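Side-chain contacts in ASCH domain-containing protein (Pyrococcus horikoshii, PDB 2Z0T), which is of unknown function but carries an ASCH domain of the PUA clan and probably binds RNA: residues A[12-16]-A[17-21]; A[32-35]-A[36-40]; A[61-64]-A[65-69]; A[84-87]-A[88-92]. All coordinates share one frame; numbering follows the deposited sequence.

Interaction 1 (A[12-16]-A[17-21]); sequences IELIK and AGKKK
The flat carbonyl group of Leu14 is held by two backbone N-H groups from the residues that follow its helix. Lys19 N meets Leu14 O at 2.9 Å, at the end of the group and nearly along the C=O axis. Lys20 N stands above the carbonyl plane, and its bond to Leu14 O is 3.0 Å long and almost straight (173° at the hydrogen). The carbonyl group of Ile15 is also met over its plane, by Gly18 N, which lies 3.0 Å from Ile15 O. A water donates to Ile15 O and to Lys20 O and so ties the two together.

Among the side chains, Lys20 makes much of the contact. Its CG is anti to the backbone N (chi1 178°), and this lays the aliphatic part across Ile15. Lys20 CG and Ile15 CG1 are 3.7 Å apart. Lys20 CB also rests on Leu14 CB at 3.7 Å. The ammonium group turns to other partners: it bonds to Ile22 O and Val72 O, pairs with Glu23 and makes a cation-pi contact with Tyr11. On Leu14, the CD2 branch touches Lys19 CD at 3.8 Å.

Ala17 N keeps a helical bond to Glu13 O. Gly18 then leaves the helix with positive phi (83°). The arrangement is a Schellman motif, which closes helix 9-16 and turns the chain toward strand 22-26.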
loop_
_atom_site.group_PDB
_atom_site.type_symbol
_atom_site.label_atom_id
_atom_site.label_comp_id
_atom_site.label_asym_id
_atom_site.label_seq_id
_atom_site.Cartn_x
_atom_site.Cartn_y
_atom_site.Cartn_z
ATOM N N ILE A 12 9.974 -2.259 -3.563
ATOM C CA ILE A 12 10.969 -1.341 -3.027
ATOM C C ILE A 12 11.555 -0.514 -4.166
ATOM O O ILE A 12 11.689 0.706 -4.058
ATOM C CB ILE A 12 12.108 -2.104 -2.303
ATOM C CG1 ILE A 12 11.547 -2.805 -1.063
ATOM C CG2 ILE A 12 13.226 -1.139 -1.911
ATOM C CD1 ILE A 12 12.570 -3.608 -0.280
ATOM N N GLU A 13 11.883 -1.182 -5.269
ATOM C CA GLU A 13 12.458 -0.511 -6.424
ATOM C C GLU A 13 11.479 0.453 -7.096
ATOM O O GLU A 13 11.852 1.571 -7.455
ATOM C CB GLU A 13 12.941 -1.544 -7.445
ATOM C CG GLU A 13 13.592 -0.929 -8.674
ATOM C CD GLU A 13 14.048 -1.966 -9.677
ATOM O OE1 GLU A 13 13.208 -2.783 -10.113
ATOM O OE2 GLU A 13 15.246 -1.962 -10.035
ATOM N N LEU A 14 10.233 0.017 -7.260
ATOM C CA LEU A 14 9.206 0.840 -7.899
ATOM C C LEU A 14 8.912 2.116 -7.123
ATOM O O LEU A 14 8.625 3.159 -7.713
ATOM C CB LEU A 14 7.922 0.027 -8.080
ATOM C CG LEU A 14 8.013 -1.075 -9.140
ATOM C CD1 LEU A 14 6.816 -1.998 -9.041
ATOM C CD2 LEU A 14 8.094 -0.436 -10.522
ATOM N N ILE A 15 8.976 2.033 -5.798
ATOM C CA ILE A 15 8.736 3.199 -4.960
ATOM C C ILE A 15 9.919 4.161 -5.070
ATOM O O ILE A 15 9.736 5.368 -5.207
ATOM C CB ILE A 15 8.533 2.791 -3.487
ATOM C CG1 ILE A 15 7.254 1.956 -3.361
ATOM C CG2 ILE A 15 8.457 4.032 -2.604
ATOM C CD1 ILE A 15 6.978 1.451 -1.952
ATOM N N LYS A 16 11.133 3.621 -5.017
ATOM C CA LYS A 16 12.329 4.452 -5.128
ATOM C C LYS A 16 12.349 5.185 -6.469
ATOM O O LYS A 16 12.770 6.339 -6.549
ATOM C CB LYS A 16 13.593 3.595 -5.015
ATOM C CG LYS A 16 13.826 2.970 -3.650
ATOM C CD LYS A 16 15.122 2.166 -3.648
ATOM C CE LYS A 16 15.398 1.535 -2.292
ATOM N NZ LYS A 16 15.600 2.555 -1.225
ATOM N N ALA A 17 11.883 4.505 -7.513
ATOM C CA ALA A 17 11.856 5.065 -8.862
ATOM C C ALA A 17 10.714 6.056 -9.091
ATOM O O ALA A 17 10.639 6.693 -10.142
ATOM C CB ALA A 17 11.782 3.937 -9.884
ATOM N N GLY A 18 9.820 6.177 -8.113
ATOM C CA GLY A 18 8.715 7.111 -8.238
ATOM C C GLY A 18 7.509 6.609 -9.011
ATOM O O GLY A 18 6.586 7.381 -9.283
ATOM N N LYS A 19 7.506 5.327 -9.362
ATOM C CA LYS A 19 6.388 4.743 -10.101
ATOM C C LYS A 19 5.277 4.325 -9.144
ATOM O O LYS A 19 4.106 4.617 -9.374
ATOM C CB LYS A 19 6.854 3.533 -10.910
ATOM C CG LYS A 19 7.872 3.866 -11.984
ATOM C CD LYS A 19 8.259 2.624 -12.769
ATOM C CE LYS A 19 9.326 2.932 -13.810
ATOM N NZ LYS A 19 9.745 1.708 -14.549
ATOM N N LYS A 20 5.647 3.625 -8.077
ATOM C CA LYS A 20 4.675 3.192 -7.077
ATOM C C LYS A 20 4.587 4.308 -6.037
ATOM O O LYS A 20 5.490 4.481 -5.218
ATOM C CB LYS A 20 5.129 1.879 -6.433
ATOM C CG LYS A 20 4.212 1.353 -5.339
ATOM C CD LYS A 20 4.582 -0.079 -4.969
ATOM C CE LYS A 20 3.867 -0.553 -3.710
ATOM N NZ LYS A 20 2.380 -0.505 -3.818
ATOM N N LYS A 21 3.500 5.071 -6.083
ATOM C CA LYS A 21 3.315 6.189 -5.166
ATOM C C LYS A 21 2.318 5.886 -4.058
ATOM O O LYS A 21 2.117 6.698 -3.154
ATOM C CB LYS A 21 2.838 7.421 -5.941
ATOM C CG LYS A 21 3.768 7.849 -7.072
ATOM C CD LYS A 21 3.218 9.060 -7.819
ATOM C CE LYS A 21 3.107 10.278 -6.905
ATOM N NZ LYS A 21 4.424 10.662 -6.323
HETATM O O HOH W 1 7.202 6.535 -4.932
#

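Interaction 2 (A[32-35]-A[36-40]); sequences RQIK and PGDII
Lys35 crosses the side chain of Asp38 at about a right angle and meets the residues after it through its CB, its CG and its tip. Lys35 CB presses on Pro36 CD at 3.5 Å, tighter than usual for two carbons. With chi1 at 62°, CG sits between the backbone N and the carbonyl carbon. There Lys35 CG meets both carboxylate oxygens, Asp38 OD2 at 3.7 Å and OD1 at much the same distance. A bend at chi4 brings the tip back, and Lys35 NZ makes a long salt bridge to Asp38 OD1 at 3.6 Å. A water fills out this link. It accepts from Lys35 NZ at 2.6 Å and donates to Asp38 OD2 and Gln33 O.

Asp38 OD2 also takes the backbone N-H of Lys35, 3.0 Å from Lys35 N to Asp38 OD2, from above the carboxylate plane. Trp3 NE1 is a further donor to this oxygen, and Met1 N binds OD1. The buried carboxylate is thus held by several donors, which probably favours its ionised form. The backbone of the same residue closes a type II beta turn: Asp38 N donates to Lys35 O at 3.0 Å. Gly37 holds the positive phi of that turn.

Ile34 CD1 and Ile40 CD1 approach to 4.5 Å, and both side chains touch Met5. The turn leads into strand 39-42, which lies between strands 2-5 and 47-57.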
loop_
_atom_site.group_PDB
_atom_site.type_symbol
_atom_site.label_atom_id
_atom_site.label_comp_id
_atom_site.label_asym_id
_atom_site.label_seq_id
_atom_site.Cartn_x
_atom_site.Cartn_y
_atom_site.Cartn_z
ATOM N N ARG A 32 -4.436 1.195 11.298
ATOM C CA ARG A 32 -5.388 2.179 11.815
ATOM C C ARG A 32 -4.802 3.238 12.744
ATOM O O ARG A 32 -5.535 4.030 13.332
ATOM C CB ARG A 32 -6.545 1.458 12.515
ATOM C CG ARG A 32 -7.422 0.690 11.538
ATOM C CD ARG A 32 -8.523 -0.105 12.211
ATOM N NE ARG A 32 -9.392 -0.720 11.212
ATOM C CZ ARG A 32 -10.534 -1.341 11.484
ATOM N NH1 ARG A 32 -10.959 -1.438 12.738
ATOM N NH2 ARG A 32 -11.260 -1.850 10.499
ATOM N N GLN A 33 -3.484 3.270 12.869
ATOM C CA GLN A 33 -2.859 4.256 13.738
ATOM C C GLN A 33 -1.889 5.138 12.972
ATOM O O GLN A 33 -1.137 5.911 13.564
ATOM C CB GLN A 33 -2.149 3.551 14.894
ATOM C CG GLN A 33 -1.170 2.478 14.479
ATOM C CD GLN A 33 -0.786 1.571 15.637
ATOM O OE1 GLN A 33 -0.389 2.041 16.704
ATOM N NE2 GLN A 33 -0.899 0.267 15.427
ATOM N N ILE A 34 -1.930 5.028 11.650
ATOM C CA ILE A 34 -1.049 5.800 10.779
ATOM C C ILE A 34 -1.725 7.070 10.276
ATOM O O ILE A 34 -2.905 7.062 9.929
ATOM C CB ILE A 34 -0.619 4.953 9.563
ATOM C CG1 ILE A 34 0.065 3.672 10.046
ATOM C CG2 ILE A 34 0.302 5.765 8.656
ATOM C CD1 ILE A 34 0.510 2.751 8.914
ATOM N N LYS A 35 -0.975 8.167 10.240
ATOM C CA LYS A 35 -1.520 9.430 9.764
ATOM C C LYS A 35 -0.463 10.191 8.974
ATOM O O LYS A 35 0.733 9.945 9.135
ATOM C CB LYS A 35 -2.000 10.280 10.945
ATOM C CG LYS A 35 -0.906 10.680 11.932
ATOM C CD LYS A 35 -1.498 11.445 13.108
ATOM C CE LYS A 35 -0.430 11.847 14.109
ATOM N NZ LYS A 35 0.277 10.660 14.661
ATOM N N PRO A 36 -0.892 11.112 8.093
ATOM C CA PRO A 36 0.070 11.884 7.306
ATOM C C PRO A 36 1.077 12.533 8.253
ATOM O O PRO A 36 0.704 13.049 9.309
ATOM C CB PRO A 36 -0.816 12.905 6.590
ATOM C CG PRO A 36 -2.068 12.129 6.354
ATOM C CD PRO A 36 -2.274 11.439 7.696
ATOM N N GLY A 37 2.351 12.488 7.882
ATOM C CA GLY A 37 3.386 13.054 8.729
ATOM C C GLY A 37 4.221 11.943 9.344
ATOM O O GLY A 37 5.363 12.162 9.751
ATOM N N ASP A 38 3.644 10.746 9.422
ATOM C CA ASP A 38 4.348 9.592 9.976
ATOM C C ASP A 38 5.366 9.075 8.973
ATOM O O ASP A 38 5.350 9.450 7.803
ATOM C CB ASP A 38 3.377 8.449 10.293
ATOM C CG ASP A 38 2.502 8.731 11.489
ATOM O OD1 ASP A 38 2.745 9.735 12.191
ATOM O OD2 ASP A 38 1.569 7.933 11.731
ATOM N N ILE A 39 6.238 8.194 9.445
ATOM C CA ILE A 39 7.263 7.590 8.613
ATOM C C ILE A 39 7.097 6.074 8.618
ATOM O O ILE A 39 6.752 5.484 9.644
ATOM C CB ILE A 39 8.682 7.915 9.142
ATOM C CG1 ILE A 39 8.943 9.419 9.049
ATOM C CG2 ILE A 39 9.730 7.122 8.365
ATOM C CD1 ILE A 39 8.810 9.978 7.646
ATOM N N ILE A 40 7.328 5.447 7.470
ATOM C CA ILE A 40 7.248 3.995 7.393
ATOM C C ILE A 40 8.607 3.436 6.998
ATOM O O ILE A 40 9.215 3.882 6.025
ATOM C CB ILE A 40 6.189 3.516 6.372
ATOM C CG1 ILE A 40 4.788 3.902 6.855
ATOM C CG2 ILE A 40 6.275 1.996 6.207
ATOM C CD1 ILE A 40 3.685 3.556 5.870
HETATM O O HOH W 2 0.398 8.102 14.045
#

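Interaction 3 (A[61-64]-A[65-69]); sequences KEML and EKEGI
Gly68 N donates to Leu64 O at 2.8 Å, though the bond is bent (134° at the hydrogen). It belongs to the last turn of helix 60-67, where Gly68 leaves the helix with positive phi. Two bonds of the regular i to i+4 pattern lead up to this end. Lys66 N binds Glu62 O at 3.1 Å. Glu67 N binds Met63 O at 2.9 Å, nearly in line with the carbonyl bond.

Lys61 and Glu65 sit one turn apart on an exposed side of the helix. Lys61 NZ makes a salt bridge to Glu65 OE2 at 3.2 Å, coming from above the carboxylate plane. The bond from Lys61 NZ to Glu65 OE1 is weak, at 3.5 Å. The lysine chain is extended as far as CE and then turns at chi4 (-67°), which brings its ammonium group to the carboxylate. Lys61 CG and CE also lie near OE2, so the aliphatic part shares in the contact.

Leu64 packs against Ile79 and Tyr86 of helix 79-87, and against Val72. Met63 is buried against strands 47-57 and 100-107. Its sulfur meets the stem of Glu67 across the helix side, the two side chains lying at about a right angle. The carboxylate of Glu67 is taken up elsewhere: Arg55 NE forms a salt bridge and Tyr57 OH a hydrogen bond, both to OE2. The stem itself bends at chi2 (-65°), and Glu67 CG lies 4.0 Å from Met63 SD.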
loop_
_atom_site.group_PDB
_atom_site.type_symbol
_atom_site.label_atom_id
_atom_site.label_comp_id
_atom_site.label_asym_id
_atom_site.label_seq_id
_atom_site.Cartn_x
_atom_site.Cartn_y
_atom_site.Cartn_z
ATOM N N LYS A 61 -10.443 -3.784 -4.893
ATOM C CA LYS A 61 -10.956 -3.424 -6.209
ATOM C C LYS A 61 -11.253 -1.922 -6.268
ATOM O O LYS A 61 -10.787 -1.226 -7.170
ATOM C CB LYS A 61 -12.228 -4.224 -6.507
ATOM C CG LYS A 61 -12.917 -3.877 -7.823
ATOM C CD LYS A 61 -14.122 -4.782 -8.047
ATOM C CE LYS A 61 -14.897 -4.402 -9.303
ATOM N NZ LYS A 61 -15.556 -3.070 -9.176
ATOM N N GLU A 62 -12.022 -1.428 -5.305
ATOM C CA GLU A 62 -12.372 -0.010 -5.265
ATOM C C GLU A 62 -11.154 0.881 -5.059
ATOM O O GLU A 62 -11.043 1.943 -5.671
ATOM C CB GLU A 62 -13.404 0.250 -4.167
ATOM C CG GLU A 62 -14.767 -0.338 -4.491
ATOM C CD GLU A 62 -15.810 -0.001 -3.451
ATOM O OE1 GLU A 62 -16.050 1.202 -3.216
ATOM O OE2 GLU A 62 -16.394 -0.942 -2.872
ATOM N N MET A 63 -10.238 0.446 -4.198
ATOM C CA MET A 63 -9.025 1.210 -3.947
ATOM C C MET A 63 -8.231 1.352 -5.247
ATOM O O MET A 63 -7.790 2.445 -5.596
ATOM C CB MET A 63 -8.176 0.512 -2.873
ATOM C CG MET A 63 -6.902 1.258 -2.477
ATOM S SD MET A 63 -5.481 0.854 -3.520
ATOM C CE MET A 63 -5.138 -0.806 -2.934
ATOM N N LEU A 64 -8.066 0.249 -5.976
ATOM C CA LEU A 64 -7.320 0.283 -7.229
ATOM C C LEU A 64 -7.974 1.159 -8.298
ATOM O O LEU A 64 -7.287 1.881 -9.017
ATOM C CB LEU A 64 -7.126 -1.141 -7.770
ATOM C CG LEU A 64 -6.187 -2.034 -6.950
ATOM C CD1 LEU A 64 -6.156 -3.437 -7.539
ATOM C CD2 LEU A 64 -4.789 -1.435 -6.935
ATOM N N GLU A 65 -9.299 1.101 -8.397
ATOM C CA GLU A 65 -10.013 1.896 -9.392
ATOM C C GLU A 65 -9.890 3.397 -9.122
ATOM O O GLU A 65 -9.738 4.193 -10.049
ATOM C CB GLU A 65 -11.491 1.486 -9.423
ATOM C CG GLU A 65 -11.686 -0.016 -9.608
ATOM C CD GLU A 65 -13.138 -0.425 -9.757
ATOM O OE1 GLU A 65 -13.980 0.023 -8.949
ATOM O OE2 GLU A 65 -13.432 -1.214 -10.680
ATOM N N LYS A 66 -9.932 3.771 -7.848
ATOM C CA LYS A 66 -9.844 5.170 -7.444
ATOM C C LYS A 66 -8.413 5.713 -7.471
ATOM O O LYS A 66 -8.172 6.835 -7.920
ATOM C CB LYS A 66 -10.428 5.329 -6.036
ATOM C CG LYS A 66 -10.514 6.761 -5.527
ATOM C CD LYS A 66 -11.518 7.577 -6.318
ATOM C CE LYS A 66 -11.761 8.928 -5.665
ATOM N NZ LYS A 66 -12.415 8.787 -4.335
ATOM N N GLU A 67 -7.466 4.913 -6.991
ATOM C CA GLU A 67 -6.066 5.328 -6.945
ATOM C C GLU A 67 -5.326 5.170 -8.276
ATOM O O GLU A 67 -4.299 5.815 -8.502
ATOM C CB GLU A 67 -5.326 4.535 -5.862
ATOM C CG GLU A 67 -5.864 4.728 -4.445
ATOM C CD GLU A 67 -5.694 6.145 -3.930
ATOM O OE1 GLU A 67 -4.774 6.844 -4.403
ATOM O OE2 GLU A 67 -6.469 6.556 -3.039
ATOM N N GLY A 68 -5.851 4.326 -9.157
ATOM C CA GLY A 68 -5.194 4.100 -10.433
ATOM C C GLY A 68 -4.217 2.958 -10.230
ATOM O O GLY A 68 -3.230 3.097 -9.510
ATOM N N ILE A 69 -4.491 1.823 -10.860
ATOM C CA ILE A 69 -3.646 0.648 -10.704
ATOM C C ILE A 69 -2.167 0.886 -11.007
ATOM O O ILE A 69 -1.295 0.306 -10.359
ATOM C CB ILE A 69 -4.173 -0.518 -11.569
ATOM C CG1 ILE A 69 -3.412 -1.798 -11.234
ATOM C CG2 ILE A 69 -4.042 -0.177 -13.045
ATOM C CD1 ILE A 69 -3.985 -3.029 -11.890
#

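Interaction 4 (A[84-87]-A[88-92]); sequences KVYR and QFYDE
Near the end of helix 79-87, Tyr86 O accepts from two successive backbone N-H groups, those of Phe89 and Tyr90. Phe89 N lies above the carbonyl plane, 2.9 Å from Tyr86 O. Tyr90 N approaches nearly in line with the carbonyl bond, 2.7 Å from Tyr86 O. The bonds of Gln88 N to Lys84 O and Val85 O are both weak. Gln88 makes up for this with its side chain: it bends at chi2 (-50°), and Gln88 NE2 donates to Lys84 O at 3.1 Å, with the acceptor in the amide plane.

Tyr90 and Asp91 are extended. Asp91 is the N-cap of helix 92-98, its OD2 accepting from Arg94 N. Arg87 spans the loop between helices 79-87 and 92-98. Its chain bends at chi2 and chi3 (59° and 67°), which folds the guanidinium back over the loop. Arg87 NH1 donates to Tyr90 O at 2.9 Å, and the oxygen sits at the edge, near the guanidinium plane. Over one face lies the stem of Glu92, with Glu92 CG 3.4 Å from Arg87 CZ. The carboxylate of Glu92 does not touch the guanidinium; NH2 pairs instead with Glu95.

Phe89 CB covers one face of the Tyr90 ring. At the edge of that ring, in its plane, Tyr86 CD1 meets Tyr90 CE2 at 3.9 Å. Phe60 meets both tyrosine rings.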
loop_
_atom_site.group_PDB
_atom_site.type_symbol
_atom_site.label_atom_id
_atom_site.label_comp_id
_atom_site.label_asym_id
_atom_site.label_seq_id
_atom_site.Cartn_x
_atom_site.Cartn_y
_atom_site.Cartn_z
ATOM N N LYS A 84 -5.917 -10.015 -7.581
ATOM C CA LYS A 84 -5.238 -11.298 -7.397
ATOM C C LYS A 84 -3.936 -11.111 -6.627
ATOM O O LYS A 84 -3.585 -11.926 -5.775
ATOM C CB LYS A 84 -4.932 -11.952 -8.747
ATOM C CG LYS A 84 -6.041 -12.840 -9.283
ATOM C CD LYS A 84 -5.555 -13.652 -10.475
ATOM C CE LYS A 84 -6.572 -14.704 -10.887
ATOM N NZ LYS A 84 -6.086 -15.509 -12.043
ATOM N N VAL A 85 -3.218 -10.037 -6.941
ATOM C CA VAL A 85 -1.962 -9.745 -6.261
ATOM C C VAL A 85 -2.200 -9.667 -4.757
ATOM O O VAL A 85 -1.482 -10.288 -3.971
ATOM C CB VAL A 85 -1.359 -8.403 -6.742
ATOM C CG1 VAL A 85 -0.097 -8.080 -5.946
ATOM C CG2 VAL A 85 -1.038 -8.479 -8.228
ATOM N N TYR A 86 -3.218 -8.907 -4.357
ATOM C CA TYR A 86 -3.537 -8.752 -2.943
ATOM C C TYR A 86 -4.069 -10.025 -2.299
ATOM O O TYR A 86 -3.835 -10.268 -1.115
ATOM C CB TYR A 86 -4.550 -7.616 -2.749
ATOM C CG TYR A 86 -3.950 -6.245 -2.938
ATOM C CD1 TYR A 86 -2.942 -5.782 -2.092
ATOM C CD2 TYR A 86 -4.369 -5.416 -3.977
ATOM C CE1 TYR A 86 -2.365 -4.529 -2.276
ATOM C CE2 TYR A 86 -3.800 -4.163 -4.170
ATOM C CZ TYR A 86 -2.800 -3.727 -3.319
ATOM O OH TYR A 86 -2.229 -2.495 -3.520
ATOM N N ARG A 87 -4.772 -10.845 -3.075
ATOM C CA ARG A 87 -5.333 -12.075 -2.536
ATOM C C ARG A 87 -4.246 -13.042 -2.076
ATOM O O ARG A 87 -4.492 -13.917 -1.248
ATOM C CB ARG A 87 -6.236 -12.755 -3.567
ATOM C CG ARG A 87 -7.175 -13.782 -2.947
ATOM C CD ARG A 87 -8.065 -13.121 -1.899
ATOM N NE ARG A 87 -8.985 -12.168 -2.508
ATOM C CZ ARG A 87 -9.448 -11.078 -1.906
ATOM N NH1 ARG A 87 -9.075 -10.786 -0.667
ATOM N NH2 ARG A 87 -10.294 -10.280 -2.544
ATOM N N GLN A 88 -3.042 -12.880 -2.609
ATOM C CA GLN A 88 -1.936 -13.743 -2.219
ATOM C C GLN A 88 -1.498 -13.389 -0.801
ATOM O O GLN A 88 -0.930 -14.218 -0.088
ATOM C CB GLN A 88 -0.763 -13.569 -3.187
ATOM C CG GLN A 88 -1.140 -13.781 -4.645
ATOM C CD GLN A 88 -1.894 -15.080 -4.869
ATOM O OE1 GLN A 88 -1.398 -16.164 -4.552
ATOM N NE2 GLN A 88 -3.103 -14.977 -5.415
ATOM N N PHE A 89 -1.783 -12.154 -0.395
ATOM C CA PHE A 89 -1.419 -11.667 0.934
ATOM C C PHE A 89 -2.594 -11.623 1.904
ATOM O O PHE A 89 -2.451 -11.955 3.080
ATOM C CB PHE A 89 -0.865 -10.239 0.857
ATOM C CG PHE A 89 0.341 -10.087 -0.018
ATOM C CD1 PHE A 89 1.542 -10.705 0.311
ATOM C CD2 PHE A 89 0.288 -9.284 -1.153
ATOM C CE1 PHE A 89 2.675 -10.522 -0.477
ATOM C CE2 PHE A 89 1.412 -9.095 -1.947
ATOM C CZ PHE A 89 2.609 -9.714 -1.608
ATOM N N TYR A 90 -3.751 -11.200 1.403
ATOM C CA TYR A 90 -4.928 -11.032 2.246
ATOM C C TYR A 90 -6.175 -11.765 1.775
ATOM O O TYR A 90 -6.591 -11.625 0.625
ATOM C CB TYR A 90 -5.243 -9.538 2.350
ATOM C CG TYR A 90 -4.011 -8.672 2.508
ATOM C CD1 TYR A 90 -3.242 -8.728 3.667
ATOM C CD2 TYR A 90 -3.607 -7.805 1.491
ATOM C CE1 TYR A 90 -2.100 -7.946 3.816
ATOM C CE2 TYR A 90 -2.462 -7.014 1.629
ATOM C CZ TYR A 90 -1.715 -7.094 2.794
ATOM O OH TYR A 90 -0.569 -6.342 2.932
ATOM N N ASP A 91 -6.784 -12.520 2.683
ATOM C CA ASP A 91 -7.995 -13.267 2.362
ATOM C C ASP A 91 -9.214 -12.353 2.373
ATOM O O ASP A 91 -9.201 -11.278 2.979
ATOM C CB ASP A 91 -8.214 -14.406 3.357
ATOM C CG ASP A 91 -8.206 -13.935 4.791
ATOM O OD1 ASP A 91 -7.108 -13.852 5.378
ATOM O OD2 ASP A 91 -9.293 -13.635 5.329
ATOM N N GLU A 92 -10.272 -12.805 1.712
ATOM C CA GLU A 92 -11.510 -12.046 1.611
ATOM C C GLU A 92 -12.165 -11.741 2.957
ATOM O O GLU A 92 -12.759 -10.678 3.131
ATOM C CB GLU A 92 -12.486 -12.797 0.708
ATOM C CG GLU A 92 -11.894 -13.133 -0.653
ATOM C CD GLU A 92 -12.775 -14.066 -1.459
ATOM O OE1 GLU A 92 -13.846 -13.624 -1.926
ATOM O OE2 GLU A 92 -12.395 -15.244 -1.618
#

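The four contacts follow one another along a single ASCH domain, in the order 1 to 4. Each joins neighbouring parts of the chain where a helix ends or a loop enters a strand. Interaction 1 closes helix 9-16, interaction 3 closes helix 60-67, and interaction 4 joins helices 79-87 and 92-98. Interaction 2 leads into strand 39-42 of the five-stranded mixed sheet. Interactions 2 and 4 lie on opposite sides of the chain's centre, their own centres about 23 Å apart. Interactions 3 and 4 touch, with Met63 CE 3.4 Å from Tyr86 OH, so helices 60-67 and 79-87 pack together. The contacts thus lie mostly at helix ends and at the entry to one strand of the sheet.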